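Local coordinates for oligopeptide ABC transporter, periplasmic oligopeptide-binding protein, putative (Thermotoga maritima MSB8, PDB 5IPW) that probably binds oligopeptides in the periplasm and hands them to an ABC transporter for uptake, at residues 339-345 against 586-591; 440-446 against 467-473; 475-479 against 489-493. All blocks are in the same frame, centred on the assembly; numbering follows the deposited sequence.

All three contacts belong to one mixed five-stranded sheet, ordered 467-472, 440-445, 489-494, 340-343, 589-591. Contact 2 joins the first two strands, contact 1 the last two, and contact 3 lays helix 475-484 against the central strand 489-494. Their centres are close: about 13 Å between contacts 1 and 2, 12 Å between 1 and 3, and 10 Å between 2 and 3. Along the chain, contact 2 closes before contact 3 opens, and both lie inside the long loop closed by contact 1. The lobe's sheet is thus assembled from distant parts of the sequence, as in other periplasmic binding proteins, whose chain passes between two lobes.

Contact 1. Residues 339-345 against 586-591; sequences SRISLNY and LWMIGT
Y345, chi1 m, turns its ring face to the edge of W587: Y345 CE2 lies 3.8 Å from W587 CD1, and the Y345 ring and W587 five-membered ring stand 5.2 Å apart between centroids at 67°, an edge-to-face pair. A tyrosine suits the place because its hydroxyl also works: Y345 OH donates to W587 O (2.7 Å) and accepts from L343 N (3.2 Å). Strand 340-343, extended, runs antiparallel (163°, axes 4.4 Å apart) to the weakly bonded strand 589-591. I341 and I589 form the hydrogen-bonded pair, with I341 N to I589 O 2.9 Å and I589 N to I341 O 2.8 Å; I341 CG2 meets I589 CB at 3.8 Å. At G590, absence of a side chain lets its CA come within 3.4 Å of R340 CB. R340 (chi1 p) sets NH1 3.5 Å from M588 SD, while its charge is met by D516. T591 OG1 donates to S339 O (3.1 Å). Antiparallel 340-343 followed outward by 589-591 matches the sheet order of class II periplasmic binding proteins.

Contact 2. Residues 440-446 against 467-473; sequences RFTITVT and WVEIENL
R440 opens the strand fully extended, its chi1 to chi3 all t, so that the long side chain lies across W467: R440 CZ is 4.1 Å from the centroid of the W467 six-membered ring, a cation-pi contact, and R440 CD is 3.9 Å from the same centroid, a CH-pi contact. W467 NE1 in turn donates to E469 OE2 (2.8 Å). At F441, N donates to W467 O (3.1 Å) and O accepts a weak bond from E469 N (3.4 Å); the ring, chi1 p, receives V468 CG1 over its face, 3.8 Å from the centroid. T442 pairs with E469, and T442 CG2 packs on E471 CG at 3.5 Å. The strands are parallel (28°, axes 4.7 Å apart) in a register of R440 with W467 through V445 with N472, the two ends of a beta-alpha-beta crossover through helix 448-462. I443 N bonds to E469 O (2.8 Å) and I443 O to E471 N (3.0 Å), while I443 CB meets I470 CD1 at 3.6 Å; branched aliphatic residues suit this face, which the helix packs against. T444, on the other face, puts CG2 3.4 Å from L473 CD1. V445 N bonds to E471 O and V445 O to L473 N, both 2.9 Å. T446, past the strand, has chi1 t, and T446 OG1 donates to L473 O (2.9 Å).

Contact 3. Residues 475-479 against 489-493; sequences RSLFY and AMVWN
Helix 475-484 lies against a face of the sheet at its central strand, and an aromatic cluster of F478, Y479 and W492 joins them. The axes of segments 475-479 and 489-493 cross at -125°, 11.5 Å apart, a gap that large side chains fill; F478 and M490 have the nearest CA atoms, 8.8 Å apart. Among aromatic pairs, F478 (chi1 t) and the six-membered ring of W492 (chi1 t) are near parallel, at 24°, but slid apart, centroids 5.9 Å away, touching at F478 CE2 and W492 CE3 (3.9 Å). Y479 (chi1 m) turns its edge to the W492 face, offset edge-to-face, centroids 5.8 Å apart and planes at 60°, with Y479 OH 3.0 Å from W492 CH2. In the Met-aromatic contact, M490 (chi1 and chi2 both m) sets SD over the F478 ring, 4.0 Å from its centroid. Flexible and polarisable, methionine suits a ring face. No hydrogen bond joins the segments. V491 points its CA-to-CB bond away and meets the helix through backbone alone: V491 O lies near the F478 ring plane, 3.5 Å from F478 CZ. The guanidinium of R475 turns one face to the indole, with R475 NH1 4.0 Å from W492 CH2.

Contact 1. Residues 339-345 against 586-591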
loop_
_atom_site.group_PDB
_atom_site.type_symbol
_atom_site.label_atom_id
_atom_site.label_comp_id
_atom_site.label_asym_id
_atom_site.label_seq_id
_atom_site.Cartn_x
_atom_site.Cartn_y
_atom_site.Cartn_z
ATOM N N SER A 339 3.232 -17.234 4.569
ATOM C CA SER A 339 2.431 -18.216 5.302
ATOM C C SER A 339 2.868 -18.333 6.757
ATOM O O SER A 339 3.809 -19.053 7.061
ATOM C CB SER A 339 2.519 -19.585 4.622
ATOM O OG SER A 339 1.613 -20.507 5.204
ATOM N N ARG A 340 2.175 -17.613 7.640
ATOM C CA ARG A 340 2.468 -17.623 9.074
ATOM C C ARG A 340 1.372 -18.337 9.863
ATOM O O ARG A 340 0.329 -18.683 9.312
ATOM C CB ARG A 340 2.692 -16.200 9.616
ATOM C CG ARG A 340 1.638 -15.153 9.272
ATOM C CD ARG A 340 0.366 -15.215 10.116
ATOM N NE ARG A 340 -0.549 -14.141 9.731
ATOM C CZ ARG A 340 -1.523 -13.633 10.487
ATOM N NH1 ARG A 340 -1.762 -14.091 11.713
ATOM N NH2 ARG A 340 -2.271 -12.647 10.001
ATOM N N ILE A 341 1.627 -18.552 11.153
ATOM C CA ILE A 341 0.691 -19.239 12.040
ATOM C C ILE A 341 0.586 -18.529 13.383
ATOM O O ILE A 341 1.548 -17.939 13.878
ATOM C CB ILE A 341 1.101 -20.714 12.270
ATOM C CG1 ILE A 341 -0.037 -21.507 12.920
ATOM C CG2 ILE A 341 2.362 -20.818 13.122
ATOM C CD1 ILE A 341 0.243 -22.995 13.006
ATOM N N SER A 342 -0.606 -18.573 13.957
ATOM C CA SER A 342 -0.794 -18.179 15.341
ATOM C C SER A 342 -1.529 -19.314 16.046
ATOM O O SER A 342 -2.379 -19.983 15.455
ATOM C CB SER A 342 -1.544 -16.846 15.458
ATOM O OG SER A 342 -2.613 -16.755 14.541
ATOM N N LEU A 343 -1.151 -19.563 17.291
ATOM C CA LEU A 343 -1.818 -20.568 18.103
ATOM C C LEU A 343 -3.000 -19.914 18.799
ATOM O O LEU A 343 -3.042 -18.695 18.950
ATOM C CB LEU A 343 -0.846 -21.153 19.131
ATOM C CG LEU A 343 0.480 -21.688 18.583
ATOM C CD1 LEU A 343 1.448 -21.924 19.729
ATOM C CD2 LEU A 343 0.274 -22.958 17.767
ATOM N N ASN A 344 -3.962 -20.723 19.222
ATOM C CA ASN A 344 -5.142 -20.198 19.885
ATOM C C ASN A 344 -4.825 -19.901 21.351
ATOM O O ASN A 344 -4.863 -20.787 22.197
ATOM C CB ASN A 344 -6.305 -21.187 19.742
ATOM C CG ASN A 344 -7.627 -20.606 20.200
ATOM O OD1 ASN A 344 -7.672 -19.566 20.859
ATOM N ND2 ASN A 344 -8.716 -21.283 19.859
ATOM N N TYR A 345 -4.518 -18.644 21.651
ATOM C CA TYR A 345 -4.091 -18.250 23.002
ATOM C C TYR A 345 -5.266 -18.003 23.944
ATOM O O TYR A 345 -5.076 -17.649 25.113
ATOM C CB TYR A 345 -3.191 -17.017 22.926
ATOM C CG TYR A 345 -2.120 -17.171 21.875
ATOM C CD1 TYR A 345 -1.134 -18.132 22.004
ATOM C CD2 TYR A 345 -2.123 -16.385 20.732
ATOM C CE1 TYR A 345 -0.163 -18.293 21.037
ATOM C CE2 TYR A 345 -1.157 -16.538 19.753
ATOM C CZ TYR A 345 -0.180 -17.492 19.913
ATOM O OH TYR A 345 0.777 -17.651 18.946
ATOM N N LEU A 586 6.165 -14.139 20.534
ATOM C CA LEU A 586 6.118 -14.541 19.126
ATOM C C LEU A 586 4.751 -15.089 18.735
ATOM O O LEU A 586 4.629 -16.232 18.286
ATOM C CB LEU A 586 7.238 -15.542 18.820
ATOM C CG LEU A 586 8.407 -15.018 17.983
ATOM C CD1 LEU A 586 8.933 -13.687 18.487
ATOM C CD2 LEU A 586 9.521 -16.051 17.969
ATOM N N TRP A 587 3.730 -14.245 18.881
ATOM C CA TRP A 587 2.346 -14.644 18.614
ATOM C C TRP A 587 2.112 -15.086 17.180
ATOM O O TRP A 587 1.270 -15.939 16.926
ATOM C CB TRP A 587 1.404 -13.506 18.925
ATOM C CG TRP A 587 1.384 -13.140 20.347
ATOM C CD1 TRP A 587 0.995 -13.921 21.394
ATOM C CD2 TRP A 587 1.748 -11.878 20.895
ATOM N NE1 TRP A 587 1.097 -13.217 22.566
ATOM C CE2 TRP A 587 1.555 -11.957 22.287
ATOM C CE3 TRP A 587 2.218 -10.682 20.340
ATOM C CZ2 TRP A 587 1.818 -10.886 23.137
ATOM C CZ3 TRP A 587 2.477 -9.618 21.181
ATOM C CH2 TRP A 587 2.279 -9.726 22.567
ATOM N N MET A 588 2.841 -14.489 16.241
ATOM C CA MET A 588 2.829 -14.960 14.858
ATOM C C MET A 588 4.154 -15.625 14.544
ATOM O O MET A 588 5.214 -15.052 14.778
ATOM C CB MET A 588 2.580 -13.806 13.886
ATOM C CG MET A 588 1.118 -13.402 13.764
ATOM S SD MET A 588 0.856 -11.937 12.744
ATOM C CE MET A 588 1.463 -10.672 13.856
ATOM N N ILE A 589 4.086 -16.841 14.021
ATOM C CA ILE A 589 5.275 -17.574 13.615
ATOM C C ILE A 589 5.182 -17.799 12.118
ATOM O O ILE A 589 4.441 -18.662 11.650
ATOM C CB ILE A 589 5.411 -18.924 14.358
ATOM C CG1 ILE A 589 5.574 -18.688 15.866
ATOM C CG2 ILE A 589 6.597 -19.708 13.820
ATOM C CD1 ILE A 589 5.462 -19.944 16.703
ATOM N N GLY A 590 5.926 -16.996 11.371
ATOM C CA GLY A 590 5.956 -17.099 9.914
ATOM C C GLY A 590 7.145 -17.845 9.363
ATOM O O GLY A 590 8.100 -18.141 10.077
ATOM N N THR A 591 7.056 -18.161 8.078
ATOM C CA THR A 591 8.153 -18.746 7.333
ATOM C C THR A 591 8.485 -17.855 6.158
ATOM O O THR A 591 7.588 -17.423 5.427
ATOM C CB THR A 591 7.761 -20.106 6.772
ATOM O OG1 THR A 591 6.558 -19.976 5.998
ATOM C CG2 THR A 591 7.551 -21.088 7.903
#

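Contact 2. Residues 440-446 against 467-473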
loop_
_atom_site.group_PDB
_atom_site.type_symbol
_atom_site.label_atom_id
_atom_site.label_comp_id
_atom_site.label_asym_id
_atom_site.label_seq_id
_atom_site.Cartn_x
_atom_site.Cartn_y
_atom_site.Cartn_z
ATOM N N ARG A 440 -0.414 -32.897 20.884
ATOM C CA ARG A 440 -0.971 -32.908 19.548
ATOM C C ARG A 440 -1.951 -31.758 19.379
ATOM O O ARG A 440 -2.660 -31.386 20.317
ATOM C CB ARG A 440 -1.680 -34.240 19.284
ATOM C CG ARG A 440 -2.445 -34.310 17.966
ATOM C CD ARG A 440 -3.080 -35.675 17.757
ATOM N NE ARG A 440 -3.784 -35.764 16.478
ATOM C CZ ARG A 440 -4.201 -36.895 15.904
ATOM N NH1 ARG A 440 -3.999 -38.081 16.477
ATOM N NH2 ARG A 440 -4.826 -36.838 14.734
ATOM N N PHE A 441 -1.976 -31.194 18.175
ATOM C CA PHE A 441 -3.015 -30.251 17.791
ATOM C C PHE A 441 -3.125 -30.187 16.285
ATOM O O PHE A 441 -2.265 -30.696 15.570
ATOM C CB PHE A 441 -2.769 -28.863 18.382
ATOM C CG PHE A 441 -1.458 -28.252 17.989
ATOM C CD1 PHE A 441 -0.296 -28.564 18.684
ATOM C CD2 PHE A 441 -1.384 -27.344 16.941
ATOM C CE1 PHE A 441 0.916 -27.992 18.333
ATOM C CE2 PHE A 441 -0.174 -26.769 16.585
ATOM C CZ PHE A 441 0.977 -27.094 17.281
ATOM N N THR A 442 -4.205 -29.576 15.814
ATOM C CA THR A 442 -4.494 -29.488 14.391
ATOM C C THR A 442 -4.211 -28.079 13.870
ATOM O O THR A 442 -4.643 -27.090 14.459
ATOM C CB THR A 442 -5.960 -29.867 14.108
ATOM O OG1 THR A 442 -6.116 -31.284 14.240
ATOM C CG2 THR A 442 -6.379 -29.457 12.698
ATOM N N ILE A 443 -3.475 -28.010 12.763
ATOM C CA ILE A 443 -3.243 -26.756 12.066
ATOM C C ILE A 443 -4.353 -26.581 11.051
ATOM O O ILE A 443 -4.551 -27.428 10.178
ATOM C CB ILE A 443 -1.886 -26.741 11.335
ATOM C CG1 ILE A 443 -0.740 -26.880 12.342
ATOM C CG2 ILE A 443 -1.724 -25.451 10.536
ATOM C CD1 ILE A 443 0.606 -27.151 11.706
ATOM N N THR A 444 -5.074 -25.473 11.178
ATOM C CA THR A 444 -6.164 -25.152 10.280
ATOM C C THR A 444 -5.682 -24.186 9.217
ATOM O O THR A 444 -5.147 -23.120 9.536
ATOM C CB THR A 444 -7.316 -24.483 11.041
ATOM O OG1 THR A 444 -7.676 -25.294 12.162
ATOM C CG2 THR A 444 -8.529 -24.285 10.126
ATOM N N VAL A 445 -5.885 -24.559 7.955
ATOM C CA VAL A 445 -5.547 -23.696 6.831
ATOM C C VAL A 445 -6.707 -23.632 5.853
ATOM O O VAL A 445 -7.672 -24.384 5.967
ATOM C CB VAL A 445 -4.292 -24.196 6.075
ATOM C CG1 VAL A 445 -3.159 -24.483 7.044
ATOM C CG2 VAL A 445 -4.593 -25.448 5.258
ATOM N N THR A 446 -6.598 -22.723 4.891
ATOM C CA THR A 446 -7.478 -22.721 3.727
ATOM C C THR A 446 -6.634 -22.431 2.486
ATOM O O THR A 446 -5.920 -21.430 2.427
ATOM C CB THR A 446 -8.650 -21.729 3.883
ATOM O OG1 THR A 446 -9.456 -21.743 2.699
ATOM C CG2 THR A 446 -8.159 -20.317 4.161
ATOM N N TRP A 467 3.232 -33.182 17.693
ATOM C CA TRP A 467 2.379 -33.863 16.722
ATOM C C TRP A 467 1.374 -32.881 16.128
ATOM O O TRP A 467 0.602 -32.263 16.858
ATOM C CB TRP A 467 1.624 -35.004 17.412
ATOM C CG TRP A 467 0.905 -35.953 16.492
ATOM C CD1 TRP A 467 0.715 -35.827 15.140
ATOM C CD2 TRP A 467 0.246 -37.166 16.873
ATOM N NE1 TRP A 467 -0.001 -36.894 14.660
ATOM C CE2 TRP A 467 -0.305 -37.729 15.702
ATOM C CE3 TRP A 467 0.076 -37.835 18.091
ATOM C CZ2 TRP A 467 -1.017 -38.932 15.714
ATOM C CZ3 TRP A 467 -0.631 -39.030 18.102
ATOM C CH2 TRP A 467 -1.170 -39.565 16.921
ATOM N N VAL A 468 1.377 -32.735 14.806
ATOM C CA VAL A 468 0.354 -31.937 14.148
ATOM C C VAL A 468 -0.246 -32.660 12.957
ATOM O O VAL A 468 0.397 -33.513 12.343
ATOM C CB VAL A 468 0.884 -30.558 13.699
ATOM C CG1 VAL A 468 1.334 -29.744 14.905
ATOM C CG2 VAL A 468 2.011 -30.701 12.683
ATOM N N GLU A 469 -1.501 -32.322 12.675
ATOM C CA GLU A 469 -2.172 -32.693 11.435
ATOM C C GLU A 469 -2.650 -31.414 10.765
ATOM O O GLU A 469 -2.695 -30.350 11.389
ATOM C CB GLU A 469 -3.370 -33.607 11.694
ATOM C CG GLU A 469 -3.036 -34.910 12.405
ATOM C CD GLU A 469 -2.093 -35.810 11.623
ATOM O OE1 GLU A 469 -1.995 -35.674 10.382
ATOM O OE2 GLU A 469 -1.450 -36.667 12.265
ATOM N N ILE A 470 -3.011 -31.532 9.494
ATOM C CA ILE A 470 -3.350 -30.383 8.675
ATOM C C ILE A 470 -4.762 -30.549 8.142
ATOM O O ILE A 470 -5.036 -31.492 7.401
ATOM C CB ILE A 470 -2.375 -30.262 7.481
ATOM C CG1 ILE A 470 -0.917 -30.174 7.961
ATOM C CG2 ILE A 470 -2.734 -29.071 6.603
ATOM C CD1 ILE A 470 -0.617 -29.036 8.916
ATOM N N GLU A 471 -5.661 -29.642 8.521
ATOM C CA GLU A 471 -6.995 -29.624 7.928
ATOM C C GLU A 471 -7.117 -28.423 7.000
ATOM O O GLU A 471 -6.782 -27.294 7.363
ATOM C CB GLU A 471 -8.115 -29.665 8.989
ATOM C CG GLU A 471 -8.261 -28.442 9.894
ATOM C CD GLU A 471 -9.440 -28.548 10.866
ATOM O OE1 GLU A 471 -9.730 -27.550 11.557
ATOM O OE2 GLU A 471 -10.086 -29.617 10.943
ATOM N N ASN A 472 -7.569 -28.696 5.783
ATOM C CA ASN A 472 -7.787 -27.674 4.783
ATOM C C ASN A 472 -9.279 -27.423 4.671
ATOM O O ASN A 472 -10.021 -28.271 4.181
ATOM C CB ASN A 472 -7.227 -28.136 3.439
ATOM C CG ASN A 472 -7.391 -27.095 2.346
ATOM O OD1 ASN A 472 -7.142 -25.910 2.562
ATOM N ND2 ASN A 472 -7.815 -27.530 1.168
ATOM N N LEU A 473 -9.722 -26.261 5.135
ATOM C CA LEU A 473 -11.141 -25.940 5.135
ATOM C C LEU A 473 -11.480 -24.987 4.011
ATOM O O LEU A 473 -10.659 -24.170 3.595
ATOM C CB LEU A 473 -11.556 -25.310 6.468
ATOM C CG LEU A 473 -11.082 -26.014 7.743
ATOM C CD1 LEU A 473 -11.602 -25.277 8.971
ATOM C CD2 LEU A 473 -11.516 -27.473 7.759
#

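Contact 3. Residues 475-479 against 489-493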
loop_
_atom_site.group_PDB
_atom_site.type_symbol
_atom_site.label_atom_id
_atom_site.label_comp_id
_atom_site.label_asym_id
_atom_site.label_seq_id
_atom_site.Cartn_x
_atom_site.Cartn_y
_atom_site.Cartn_z
ATOM N N ARG A 475 -13.052 -21.700 2.467
ATOM C CA ARG A 475 -12.915 -20.304 2.926
ATOM C C ARG A 475 -13.881 -19.870 4.042
ATOM O O ARG A 475 -13.452 -19.395 5.089
ATOM C CB ARG A 475 -13.088 -19.352 1.732
ATOM C CG ARG A 475 -12.550 -17.941 1.935
ATOM C CD ARG A 475 -11.045 -17.887 1.734
ATOM N NE ARG A 475 -10.597 -16.587 1.237
ATOM C CZ ARG A 475 -9.351 -16.312 0.842
ATOM N NH1 ARG A 475 -8.398 -17.245 0.881
ATOM N NH2 ARG A 475 -9.053 -15.092 0.404
ATOM N N SER A 476 -15.181 -20.012 3.804
ATOM C CA SER A 476 -16.183 -19.512 4.745
ATOM C C SER A 476 -16.271 -20.339 6.028
ATOM O O SER A 476 -16.608 -19.797 7.079
ATOM C CB SER A 476 -17.566 -19.411 4.088
ATOM O OG SER A 476 -18.245 -20.654 4.118
ATOM N N LEU A 477 -15.988 -21.639 5.944
ATOM C CA LEU A 477 -15.974 -22.484 7.135
ATOM C C LEU A 477 -14.767 -22.139 8.000
ATOM O O LEU A 477 -14.868 -22.066 9.222
ATOM C CB LEU A 477 -15.949 -23.975 6.767
ATOM C CG LEU A 477 -16.049 -24.961 7.947
ATOM C CD1 LEU A 477 -17.408 -24.886 8.626
ATOM C CD2 LEU A 477 -15.779 -26.385 7.493
ATOM N N PHE A 478 -13.630 -21.945 7.339
ATOM C CA PHE A 478 -12.402 -21.447 7.960
ATOM C C PHE A 478 -12.680 -20.202 8.800
ATOM O O PHE A 478 -12.229 -20.106 9.938
ATOM C CB PHE A 478 -11.392 -21.135 6.844
ATOM C CG PHE A 478 -10.053 -20.638 7.321
ATOM C CD1 PHE A 478 -9.040 -21.530 7.650
ATOM C CD2 PHE A 478 -9.784 -19.281 7.378
ATOM C CE1 PHE A 478 -7.798 -21.076 8.066
ATOM C CE2 PHE A 478 -8.545 -18.822 7.792
ATOM C CZ PHE A 478 -7.551 -19.719 8.138
ATOM N N TYR A 479 -13.433 -19.257 8.237
ATOM C CA TYR A 479 -13.728 -17.994 8.910
ATOM C C TYR A 479 -14.737 -18.148 10.040
ATOM O O TYR A 479 -14.654 -17.436 11.045
ATOM C CB TYR A 479 -14.232 -16.939 7.915
ATOM C CG TYR A 479 -13.133 -16.183 7.202
ATOM C CD1 TYR A 479 -12.216 -15.406 7.913
ATOM C CD2 TYR A 479 -13.021 -16.220 5.813
ATOM C CE1 TYR A 479 -11.209 -14.712 7.265
ATOM C CE2 TYR A 479 -12.020 -15.525 5.155
ATOM C CZ TYR A 479 -11.115 -14.777 5.885
ATOM O OH TYR A 479 -10.126 -14.087 5.226
ATOM N N ALA A 489 -4.855 -23.888 15.913
ATOM C CA ALA A 489 -3.965 -22.963 15.223
ATOM C C ALA A 489 -4.469 -22.611 13.818
ATOM O O ALA A 489 -4.975 -23.472 13.089
ATOM C CB ALA A 489 -2.571 -23.550 15.154
ATOM N N MET A 490 -4.309 -21.334 13.464
ATOM C CA MET A 490 -4.733 -20.776 12.177
ATOM C C MET A 490 -3.532 -20.227 11.413
ATOM O O MET A 490 -2.745 -19.440 11.965
ATOM C CB MET A 490 -5.695 -19.606 12.410
ATOM C CG MET A 490 -7.060 -19.978 12.958
ATOM S SD MET A 490 -8.107 -20.694 11.686
ATOM C CE MET A 490 -9.697 -20.661 12.488
ATOM N N VAL A 491 -3.396 -20.611 10.143
ATOM C CA VAL A 491 -2.377 -19.996 9.288
ATOM C C VAL A 491 -3.007 -18.984 8.328
ATOM O O VAL A 491 -4.128 -19.167 7.826
ATOM C CB VAL A 491 -1.490 -21.022 8.512
ATOM C CG1 VAL A 491 -1.288 -22.304 9.314
ATOM C CG2 VAL A 491 -2.042 -21.327 7.128
ATOM N N TRP A 492 -2.261 -17.915 8.084
ATOM C CA TRP A 492 -2.643 -16.882 7.131
ATOM C C TRP A 492 -1.364 -16.207 6.665
ATOM O O TRP A 492 -0.335 -16.291 7.347
ATOM C CB TRP A 492 -3.547 -15.853 7.811
ATOM C CG TRP A 492 -4.307 -14.952 6.878
ATOM C CD1 TRP A 492 -4.086 -13.619 6.649
ATOM C CD2 TRP A 492 -5.436 -15.310 6.079
ATOM N NE1 TRP A 492 -5.004 -13.135 5.751
ATOM C CE2 TRP A 492 -5.844 -14.152 5.386
ATOM C CE3 TRP A 492 -6.142 -16.498 5.881
ATOM C CZ2 TRP A 492 -6.919 -14.154 4.509
ATOM C CZ3 TRP A 492 -7.208 -16.495 5.010
ATOM C CH2 TRP A 492 -7.585 -15.334 4.331
ATOM N N ASN A 493 -1.421 -15.542 5.515
ATOM C CA ASN A 493 -0.288 -14.741 5.062
ATOM C C ASN A 493 -0.140 -13.532 5.963
ATOM O O ASN A 493 -0.907 -13.353 6.905
ATOM C CB ASN A 493 -0.459 -14.309 3.607
ATOM C CG ASN A 493 -1.644 -13.380 3.404
ATOM O OD1 ASN A 493 -1.734 -12.314 4.019
ATOM N ND2 ASN A 493 -2.563 -13.784 2.537
#